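PDB 5K8J: ribonuclease VapC from Caulobacter crescentus, which probably acts as the magnesium-dependent RNase toxin of a VapBC toxin-antitoxin system, here bound to its VapB partner. Local coordinates for residues I36-V39 with E40-G44; A52-R55 with R56-L59; A75-E78 with Y79-I82; G87-R90 with R91-V94. One frame throughout, in Å; residues are numbered along the deposited sequence.

Contact 1 of 4, residues I36-V39 with E40-G44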
loop_
_atom_site.group_PDB
_atom_site.type_symbol
_atom_site.label_atom_id
_atom_site.label_comp_id
_atom_site.label_asym_id
_atom_site.label_seq_id
_atom_site.Cartn_x
_atom_site.Cartn_y
_atom_site.Cartn_z
ATOM N N ILE B 36 -17.259 -4.194 -11.696
ATOM C CA ILE B 36 -18.173 -5.149 -11.086
ATOM C C ILE B 36 -19.568 -4.966 -11.663
ATOM O O ILE B 36 -20.247 -5.937 -12.014
ATOM C CB ILE B 36 -18.175 -5.019 -9.543
ATOM C CG1 ILE B 36 -16.753 -5.143 -8.968
ATOM C CG2 ILE B 36 -19.099 -6.050 -8.952
ATOM C CD1 ILE B 36 -15.978 -6.399 -9.408
ATOM N N SER B 37 -20.009 -3.713 -11.830
ATOM C CA SER B 37 -21.253 -3.470 -12.545
ATOM C C SER B 37 -21.186 -3.981 -13.980
ATOM O O SER B 37 -22.183 -4.505 -14.504
ATOM C CB SER B 37 -21.589 -1.974 -12.558
ATOM O OG SER B 37 -21.692 -1.436 -11.255
ATOM N N ARG B 38 -20.051 -3.787 -14.654
ATOM C CA ARG B 38 -19.905 -4.344 -15.990
ATOM C C ARG B 38 -20.187 -5.845 -15.977
ATOM O O ARG B 38 -20.955 -6.336 -16.801
ATOM C CB ARG B 38 -18.516 -4.060 -16.579
ATOM C CG ARG B 38 -18.336 -4.712 -17.927
ATOM C CD ARG B 38 -17.068 -4.353 -18.696
ATOM N NE ARG B 38 -17.037 -5.287 -19.821
ATOM C CZ ARG B 38 -15.950 -5.765 -20.414
ATOM N NH1 ARG B 38 -14.749 -5.330 -20.095
ATOM N NH2 ARG B 38 -16.070 -6.690 -21.362
ATOM N N VAL B 39 -19.624 -6.581 -15.023
ATOM C CA VAL B 39 -19.864 -8.023 -14.962
ATOM C C VAL B 39 -21.356 -8.307 -14.855
ATOM O O VAL B 39 -21.896 -9.200 -15.526
ATOM C CB VAL B 39 -19.092 -8.651 -13.793
ATOM C CG1 VAL B 39 -19.589 -10.054 -13.488
ATOM C CG2 VAL B 39 -17.604 -8.681 -14.157
ATOM N N GLU B 40 -22.032 -7.581 -13.978
ATOM C CA GLU B 40 -23.462 -7.782 -13.816
ATOM C C GLU B 40 -24.210 -7.440 -15.092
ATOM O O GLU B 40 -25.124 -8.178 -15.488
ATOM C CB GLU B 40 -23.967 -6.966 -12.627
ATOM C CG GLU B 40 -23.357 -7.353 -11.295
ATOM C CD GLU B 40 -24.037 -6.587 -10.166
ATOM O OE1 GLU B 40 -25.170 -7.003 -9.813
ATOM O OE2 GLU B 40 -23.493 -5.525 -9.727
ATOM N N LEU B 41 -23.825 -6.340 -15.763
ATOM C CA LEU B 41 -24.478 -5.902 -17.009
ATOM C C LEU B 41 -24.264 -6.905 -18.131
ATOM O O LEU B 41 -25.180 -7.155 -18.941
ATOM C CB LEU B 41 -23.938 -4.530 -17.416
ATOM C CG LEU B 41 -24.409 -3.378 -16.534
ATOM C CD1 LEU B 41 -23.482 -2.179 -16.612
ATOM C CD2 LEU B 41 -25.827 -2.965 -16.932
ATOM N N GLU B 42 -23.049 -7.457 -18.221
ATOM C CA GLU B 42 -22.729 -8.440 -19.254
ATOM C C GLU B 42 -23.577 -9.687 -19.076
ATOM O O GLU B 42 -24.120 -10.227 -20.046
ATOM C CB GLU B 42 -21.245 -8.811 -19.179
ATOM C CG GLU B 42 -20.244 -7.699 -19.508
ATOM C CD GLU B 42 -20.098 -7.372 -20.975
ATOM O OE1 GLU B 42 -20.939 -7.814 -21.782
ATOM O OE2 GLU B 42 -19.123 -6.649 -21.325
ATOM N N GLY B 43 -23.689 -10.168 -17.838
ATOM C CA GLY B 43 -24.517 -11.338 -17.588
ATOM C C GLY B 43 -25.964 -11.095 -17.946
ATOM O O GLY B 43 -26.621 -11.953 -18.542
ATOM N N GLY B 44 -26.485 -9.909 -17.604
ATOM C CA GLY B 44 -27.872 -9.592 -17.887
ATOM C C GLY B 44 -28.222 -9.588 -19.366
ATOM O O GLY B 44 -29.355 -9.897 -19.743
#
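Arg38 and Glu42, one helical turn apart, form the charged link of this segment pair. Arg38 presents its flank to a single carboxylate oxygen: NE donates to Glu42 OE2 over 2.9 Å, and Arg38 NH2 reaches the same Glu42 OE2 at 3.1 Å. The oxygen lies in the guanidinium plane. Toward NE it uses its anti lone pair, whereas NH2 meets it out of the carboxylate plane, the two flat groups being turned 58° apart. The arginine chain runs extended with CG anti to the backbone N (chi1 176°), while the bend of Glu42 at chi2 (-76°) brings OE2 back alongside the arginine. Both ends have further partners: Glu42 OE1 pairs with Arg56, and Arg38 NH2 with Asp77 of a neighbouring subunit, a charge network that should hold both groups in place.

Regular i to i+4 backbone bonds carry the helix itself, from Glu40 N to Ile36 O (3.1 Å) through to Gly43 N to Val39 O (3.1 Å). Aliphatic carbons rest on backbone oxygens: Leu41 CG lies 3.2 Å from Ser37 O, and Glu40 CG 3.5 Å from Ile36 O. The carboxylate of Glu40 turns to Thr7, which also bonds Ser37 OG, and to Arg74 of the VapB chain. Ser37 is close to Asp6, a predicted magnesium ligand.

In the PIN domain, helix 35-45 directly follows strand 31-34 of the parallel sheet. Ile36 and Glu40 face helix 93-104, Leu41 faces helix 7-15, and Leu41 and Glu42 also pack against helix 49-65.

Contact 2 of 4, residues A52-R55 with R56-L59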
loop_
_atom_site.group_PDB
_atom_site.type_symbol
_atom_site.label_atom_id
_atom_site.label_comp_id
_atom_site.label_asym_id
_atom_site.label_seq_id
_atom_site.Cartn_x
_atom_site.Cartn_y
_atom_site.Cartn_z
ATOM N N ALA B 52 -31.759 -9.940 -25.849
ATOM C CA ALA B 52 -30.308 -9.917 -25.817
ATOM C C ALA B 52 -29.733 -9.007 -26.896
ATOM O O ALA B 52 -28.685 -8.379 -26.686
ATOM C CB ALA B 52 -29.757 -11.346 -25.954
ATOM N N GLY B 53 -30.367 -8.957 -28.060
ATOM C CA GLY B 53 -29.849 -8.125 -29.134
ATOM C C GLY B 53 -29.823 -6.658 -28.738
ATOM O O GLY B 53 -28.803 -5.983 -28.877
ATOM N N LEU B 54 -30.927 -6.161 -28.180
ATOM C CA LEU B 54 -30.962 -4.745 -27.806
ATOM C C LEU B 54 -30.112 -4.477 -26.578
ATOM O O LEU B 54 -29.450 -3.436 -26.491
ATOM C CB LEU B 54 -32.397 -4.285 -27.573
ATOM C CG LEU B 54 -33.173 -4.098 -28.866
ATOM C CD1 LEU B 54 -34.587 -3.792 -28.511
ATOM C CD2 LEU B 54 -32.577 -2.960 -29.696
ATOM N N ARG B 55 -30.084 -5.406 -25.620
ATOM C CA ARG B 55 -29.252 -5.183 -24.448
ATOM C C ARG B 55 -27.773 -5.168 -24.818
ATOM O O ARG B 55 -26.996 -4.379 -24.278
ATOM C CB ARG B 55 -29.554 -6.235 -23.382
ATOM C CG ARG B 55 -30.911 -6.008 -22.724
ATOM C CD ARG B 55 -31.210 -6.992 -21.601
ATOM N NE ARG B 55 -32.381 -6.505 -20.857
ATOM C CZ ARG B 55 -33.318 -7.263 -20.298
ATOM N NH1 ARG B 55 -33.273 -8.579 -20.384
ATOM N NH2 ARG B 55 -34.319 -6.682 -19.637
ATOM N N ARG B 56 -27.364 -6.043 -25.734
ATOM C CA ARG B 56 -25.978 -6.069 -26.175
ATOM C C ARG B 56 -25.586 -4.754 -26.834
ATOM O O ARG B 56 -24.525 -4.191 -26.525
ATOM C CB ARG B 56 -25.796 -7.224 -27.176
ATOM C CG ARG B 56 -24.396 -7.375 -27.774
ATOM C CD ARG B 56 -23.438 -7.988 -26.785
ATOM N NE ARG B 56 -22.839 -6.963 -25.939
ATOM C CZ ARG B 56 -22.310 -7.171 -24.741
ATOM N NH1 ARG B 56 -22.350 -8.370 -24.169
ATOM N NH2 ARG B 56 -21.778 -6.158 -24.084
ATOM N N SER B 57 -26.390 -4.297 -27.803
ATOM C CA SER B 57 -26.033 -3.100 -28.559
ATOM C C SER B 57 -26.002 -1.870 -27.658
ATOM O O SER B 57 -25.110 -1.025 -27.792
ATOM C CB SER B 57 -26.994 -2.889 -29.735
ATOM O OG SER B 57 -28.337 -2.735 -29.323
ATOM N N ARG B 58 -26.971 -1.752 -26.743
ATOM C CA ARG B 58 -27.034 -0.586 -25.865
ATOM C C ARG B 58 -25.932 -0.635 -24.816
ATOM O O ARG B 58 -25.318 0.394 -24.510
ATOM C CB ARG B 58 -28.424 -0.489 -25.222
ATOM C CG ARG B 58 -29.520 -0.256 -26.304
ATOM C CD ARG B 58 -30.934 -0.359 -25.777
ATOM N NE ARG B 58 -31.092 0.623 -24.733
ATOM C CZ ARG B 58 -31.517 1.865 -24.908
ATOM N NH1 ARG B 58 -31.921 2.305 -26.096
ATOM N NH2 ARG B 58 -31.547 2.670 -23.861
ATOM N N LEU B 59 -25.632 -1.818 -24.276
ATOM C CA LEU B 59 -24.516 -1.908 -23.352
ATOM C C LEU B 59 -23.215 -1.580 -24.058
ATOM O O LEU B 59 -22.340 -0.923 -23.479
ATOM C CB LEU B 59 -24.452 -3.296 -22.706
ATOM C CG LEU B 59 -23.290 -3.532 -21.722
ATOM C CD1 LEU B 59 -23.300 -2.517 -20.581
ATOM C CD2 LEU B 59 -23.309 -4.963 -21.143
#
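The flat groups that touch between Ala52-Arg55 and Arg56-Leu59 are peptide groups, meeting at their carbonyl oxygens, while the guanidinium groups of Arg55, Arg56 and Arg58 find their partners beyond the two segments. Arg56 N donates to Ala52 O at 2.8 Å, and Leu59 N to Arg55 O at 2.9 Å. Methylene groups gather round these oxygens. Arg56 CB sits 3.1 Å from Ala52 O. On Leu54 O, which accepts from Arg58 N at 3.0 Å, the aliphatic part of Arg58 also rests, its CG at 3.2 Å from that oxygen.

This is one turn after another of helix 49-65, a long helix of the PIN domain that stands away from the predicted metal site and receives the antitoxin. Arg58, bent at chi3 (59°), sends NE to Arg14 O, in the last turn of helix 7-15, and NH1 to Leu62 O and Pro66 O of the VapB chain. Arg55, extended from CG to NE, pairs with Glu48 and Asp15, and Arg56 with Asp60 and Glu42.

Ser57 OG lies between its own backbone N and carbonyl carbon (chi1 60°), which turns it back over the preceding turn. It stands 3.1 Å from Leu54 O and 3.3 Å from Gly53 O, and its one proton cannot be assigned to either. The serine also has a second conformer, so this link is doubtful. Leu54 and Ser57 pack against the VapB chain through Arg67 and Met65 respectively.

Contact 3 of 4, residues A75-E78 with Y79-I82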
loop_
_atom_site.group_PDB
_atom_site.type_symbol
_atom_site.label_atom_id
_atom_site.label_comp_id
_atom_site.label_asym_id
_atom_site.label_seq_id
_atom_site.Cartn_x
_atom_site.Cartn_y
_atom_site.Cartn_z
ATOM N N ALA B 75 -9.065 -0.559 -3.852
ATOM C CA ALA B 75 -10.468 -0.810 -3.548
ATOM C C ALA B 75 -10.637 -1.901 -2.508
ATOM O O ALA B 75 -11.493 -1.801 -1.630
ATOM C CB ALA B 75 -11.215 -1.190 -4.838
ATOM N N ALA B 76 -9.810 -2.952 -2.576
ATOM C CA ALA B 76 -9.911 -4.005 -1.563
ATOM C C ALA B 76 -9.477 -3.514 -0.189
ATOM O O ALA B 76 -10.046 -3.952 0.821
ATOM C CB ALA B 76 -9.112 -5.242 -1.983
ATOM N N ASP B 77 -8.493 -2.614 -0.121
ATOM C CA ASP B 77 -8.156 -1.983 1.154
ATOM C C ASP B 77 -9.344 -1.208 1.712
ATOM O O ASP B 77 -9.606 -1.236 2.925
ATOM C CB ASP B 77 -6.966 -1.040 0.991
ATOM C CG ASP B 77 -5.657 -1.749 0.668
ATOM O OD1 ASP B 77 -5.531 -2.983 0.855
ATOM O OD2 ASP B 77 -4.724 -1.045 0.227
ATOM N N GLU B 78 -10.076 -0.483 0.854
ATOM C CA GLU B 78 -11.262 0.211 1.352
ATOM C C GLU B 78 -12.312 -0.791 1.838
ATOM O O GLU B 78 -12.958 -0.578 2.868
ATOM C CB GLU B 78 -11.869 1.124 0.271
ATOM C CG GLU B 78 -11.074 2.359 -0.041
ATOM C CD GLU B 78 -11.229 3.453 1.001
ATOM O OE1 GLU B 78 -10.487 4.438 0.897
ATOM O OE2 GLU B 78 -12.113 3.365 1.869
ATOM N N TYR B 79 -12.493 -1.901 1.109
ATOM C CA TYR B 79 -13.434 -2.921 1.535
ATOM C C TYR B 79 -13.066 -3.441 2.911
ATOM O O TYR B 79 -13.931 -3.616 3.766
ATOM C CB TYR B 79 -13.500 -4.077 0.511
ATOM C CG TYR B 79 -14.500 -5.143 0.879
ATOM C CD1 TYR B 79 -15.820 -5.073 0.428
ATOM C CD2 TYR B 79 -14.153 -6.204 1.714
ATOM C CE1 TYR B 79 -16.755 -6.012 0.799
ATOM C CE2 TYR B 79 -15.093 -7.154 2.084
ATOM C CZ TYR B 79 -16.398 -7.046 1.614
ATOM O OH TYR B 79 -17.369 -7.948 1.963
ATOM N N ARG B 80 -11.778 -3.677 3.152
ATOM C CA ARG B 80 -11.355 -4.123 4.477
ATOM C C ARG B 80 -11.752 -3.112 5.530
ATOM O O ARG B 80 -12.277 -3.478 6.584
ATOM C CB ARG B 80 -9.849 -4.380 4.481
ATOM C CG ARG B 80 -9.251 -4.664 5.872
ATOM C CD ARG B 80 -7.708 -4.859 5.791
ATOM N NE ARG B 80 -7.056 -3.606 5.421
ATOM C CZ ARG B 80 -5.869 -3.500 4.830
ATOM N NH1 ARG B 80 -5.170 -4.585 4.506
ATOM N NH2 ARG B 80 -5.388 -2.292 4.555
ATOM N N ARG B 81 -11.505 -1.822 5.277
ATOM C CA ARG B 81 -11.909 -0.820 6.264
ATOM C C ARG B 81 -13.418 -0.812 6.477
ATOM O O ARG B 81 -13.893 -0.576 7.592
ATOM C CB ARG B 81 -11.405 0.558 5.840
ATOM C CG ARG B 81 -9.874 0.679 6.019
ATOM C CD ARG B 81 -9.386 2.122 5.902
ATOM N NE ARG B 81 -9.418 2.548 4.511
ATOM C CZ ARG B 81 -8.415 2.353 3.662
ATOM N NH1 ARG B 81 -7.299 1.745 4.057
ATOM N NH2 ARG B 81 -8.527 2.744 2.407
ATOM N N ILE B 82 -14.200 -1.031 5.418
ATOM C CA ILE B 82 -15.653 -1.079 5.577
ATOM C C ILE B 82 -16.065 -2.201 6.524
ATOM O O ILE B 82 -16.841 -1.986 7.451
ATOM C CB ILE B 82 -16.349 -1.246 4.216
ATOM C CG1 ILE B 82 -16.163 -0.006 3.352
ATOM C CG2 ILE B 82 -17.807 -1.508 4.432
ATOM C CD1 ILE B 82 -16.719 -0.130 1.890
HETATM O O HOH W 1 -3.316 -4.004 1.811
HETATM O O HOH W 2 -11.967 4.075 4.495
#
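Bends in both side chains bring Glu78 and Arg81 together: the glutamate folds at chi2 (-77°), and the arginine turns back at chi3 (-74°) to lie over the turn before it. Arg81 NH2 then donates to Glu78 OE1 at 3.0 Å. The oxygen lies in the guanidinium plane, but the nitrogen comes from above the carboxylate, 80° out of its plane, and the two planes are perpendicular. Water 2 completes a ring, donating to Glu78 OE2 at 2.7 Å and accepting from Arg81 NE at 3.0 Å. One face of this guanidinium covers Asp77 O, 3.8 Å above the plane.

Asp77 and Arg80 run side by side with nearly parallel planes. Asp77 OD1 lies over the guanidinium face, 3.8 Å from Arg80 NH2, a long ion pair of charges alone; water 1 donates to Asp77 OD1 and accepts only a weak bond from Arg80 NH1. The stronger partner of Asp77 is Arg38 of a neighbouring subunit, and Glu78 likewise meets Lys64 of a third subunit. Arg80 NE is buried without a partner.

On helix 73-86, Asp77 and Arg80 face one neighbouring subunit, and Glu78 and Arg81 face another, while Glu78 and Tyr79 pack on helix 93-104 and Ile82 meets Ile120 in a loop.

Contact 4 of 4, residues G87-R90 with R91-V94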
loop_
_atom_site.group_PDB
_atom_site.type_symbol
_atom_site.label_atom_id
_atom_site.label_comp_id
_atom_site.label_asym_id
_atom_site.label_seq_id
_atom_site.Cartn_x
_atom_site.Cartn_y
_atom_site.Cartn_z
ATOM N N GLY B 87 -18.819 -4.574 10.161
ATOM C CA GLY B 87 -18.985 -5.998 10.284
ATOM C C GLY B 87 -19.231 -6.622 8.931
ATOM O O GLY B 87 -19.291 -5.958 7.901
ATOM N N TYR B 88 -19.383 -7.936 8.942
ATOM C CA TYR B 88 -19.538 -8.694 7.716
ATOM C C TYR B 88 -21.003 -8.821 7.319
ATOM O O TYR B 88 -21.869 -9.116 8.150
ATOM C CB TYR B 88 -18.960 -10.087 7.893
ATOM C CG TYR B 88 -19.153 -10.977 6.698
ATOM C CD1 TYR B 88 -18.651 -10.626 5.428
ATOM C CD2 TYR B 88 -19.843 -12.170 6.823
ATOM C CE1 TYR B 88 -18.830 -11.452 4.338
ATOM C CE2 TYR B 88 -20.025 -13.009 5.720
ATOM C CZ TYR B 88 -19.506 -12.651 4.498
ATOM O OH TYR B 88 -19.685 -13.482 3.418
ATOM N N SER B 89 -21.266 -8.630 6.030
ATOM C CA SER B 89 -22.593 -8.866 5.466
ATOM C C SER B 89 -22.405 -9.605 4.152
ATOM O O SER B 89 -21.956 -9.015 3.162
ATOM C CB SER B 89 -23.349 -7.561 5.231
ATOM O OG SER B 89 -24.482 -7.797 4.384
ATOM N N ARG B 90 -22.747 -10.890 4.124
ATOM C CA ARG B 90 -22.624 -11.638 2.874
ATOM C C ARG B 90 -23.518 -11.031 1.785
ATOM O O ARG B 90 -23.107 -10.916 0.616
ATOM C CB ARG B 90 -22.996 -13.112 3.105
ATOM C CG ARG B 90 -22.653 -14.007 1.886
ATOM C CD ARG B 90 -23.270 -15.440 2.032
ATOM N NE ARG B 90 -24.703 -15.330 2.264
ATOM C CZ ARG B 90 -25.584 -14.915 1.356
ATOM N NH1 ARG B 90 -26.863 -14.809 1.681
ATOM N NH2 ARG B 90 -25.199 -14.616 0.119
ATOM N N ARG B 91 -24.724 -10.607 2.171
ATOM C CA ARG B 91 -25.723 -10.087 1.226
ATOM C C ARG B 91 -25.245 -8.821 0.530
ATOM O O ARG B 91 -25.596 -8.582 -0.629
ATOM C CB ARG B 91 -27.041 -9.812 1.944
ATOM C CG ARG B 91 -28.095 -9.190 1.064
ATOM C CD ARG B 91 -29.406 -8.979 1.843
ATOM N NE ARG B 91 -29.270 -7.942 2.864
ATOM C CZ ARG B 91 -29.329 -6.636 2.614
ATOM N NH1 ARG B 91 -29.514 -6.197 1.372
ATOM N NH2 ARG B 91 -29.185 -5.768 3.606
ATOM N N LYS B 92 -24.405 -8.024 1.188
ATOM C CA LYS B 92 -24.019 -6.716 0.658
ATOM C C LYS B 92 -22.582 -6.663 0.147
ATOM O O LYS B 92 -22.034 -5.573 -0.041
ATOM C CB LYS B 92 -24.261 -5.643 1.724
ATOM C CG LYS B 92 -25.716 -5.548 2.184
ATOM C CD LYS B 92 -26.018 -4.194 2.826
ATOM C CE LYS B 92 -25.433 -4.117 4.205
ATOM N NZ LYS B 92 -25.822 -2.807 4.843
ATOM N N VAL B 93 -21.953 -7.805 -0.138
ATOM C CA VAL B 93 -20.576 -7.768 -0.618
ATOM C C VAL B 93 -20.448 -6.913 -1.878
ATOM O O VAL B 93 -19.564 -6.055 -1.970
ATOM C CB VAL B 93 -20.017 -9.192 -0.838
ATOM C CG1 VAL B 93 -18.665 -9.131 -1.510
ATOM C CG2 VAL B 93 -19.939 -9.946 0.483
ATOM N N VAL B 94 -21.277 -7.167 -2.897
ATOM C CA VAL B 94 -21.138 -6.421 -4.160
ATOM C C VAL B 94 -21.326 -4.927 -3.922
ATOM O O VAL B 94 -20.534 -4.104 -4.402
ATOM C CB VAL B 94 -22.140 -6.929 -5.213
ATOM C CG1 VAL B 94 -22.152 -5.972 -6.405
ATOM C CG2 VAL B 94 -21.749 -8.318 -5.674
#
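Ser89 and Lys92 close the bend that leads into helix 93-104: a type I turn spans Arg90 to Val93, and Lys92, the N-cap residue, donates its N to Ser89 O at 3.3 Å from well above the carbonyl plane. The turn's own bond, Val93 N to Arg90 O at 3.4 Å, is weak.

With chi1 at 166°, Ser89 OG lies beside its own carbonyl carbon, within 3.2 Å of Lys92 N, a second and weak bond. The same oxygen is lined by the lysine chain, with Lys92 CG 3.4 Å away. Val93 CG2 packs against two backbone oxygens, 3.3 Å from Arg90 O and 3.5 Å from Ser89 O, and touches Tyr88 CE1 obliquely at 4.3 Å. One face of the Arg90 guanidinium lies over Arg91 N, while its NH2 goes out to Asp77 and Phe79 of the VapB chain.

Lys92 NZ pairs with Asp119 and bonds Asp116 O, and the side chain passes close to Asp95, a predicted magnesium ligand. The bonds across the turn are long or weak, whereas the charged ends of Arg90 and Lys92 are paired outside it; the start of helix 93-104 lies beside both the antitoxin and the predicted metal site.

The four contacts follow one another along the chain, and none nests within or crosses another. Contacts 1, 2 and 3 close no loop, each lying within about two turns of helix 35-45, 49-65 or 73-86; contact 4 closes the bend from the loop after helix 73-86 into helix 93-104. Contacts 1 and 2 meet through Glu42 and Arg56 and through Leu59, tying two successive helices. Contact 3 touches contact 4 where Tyr79 packs on Val93, and Val94 of contact 4 reaches back to Ile36 and Glu40 of contact 1. Contacts 2 and 3 lie on opposite sides of the chain's centre, about 33 Å between centres. Contacts 1, 3 and 4 all border the same neighbouring subunit.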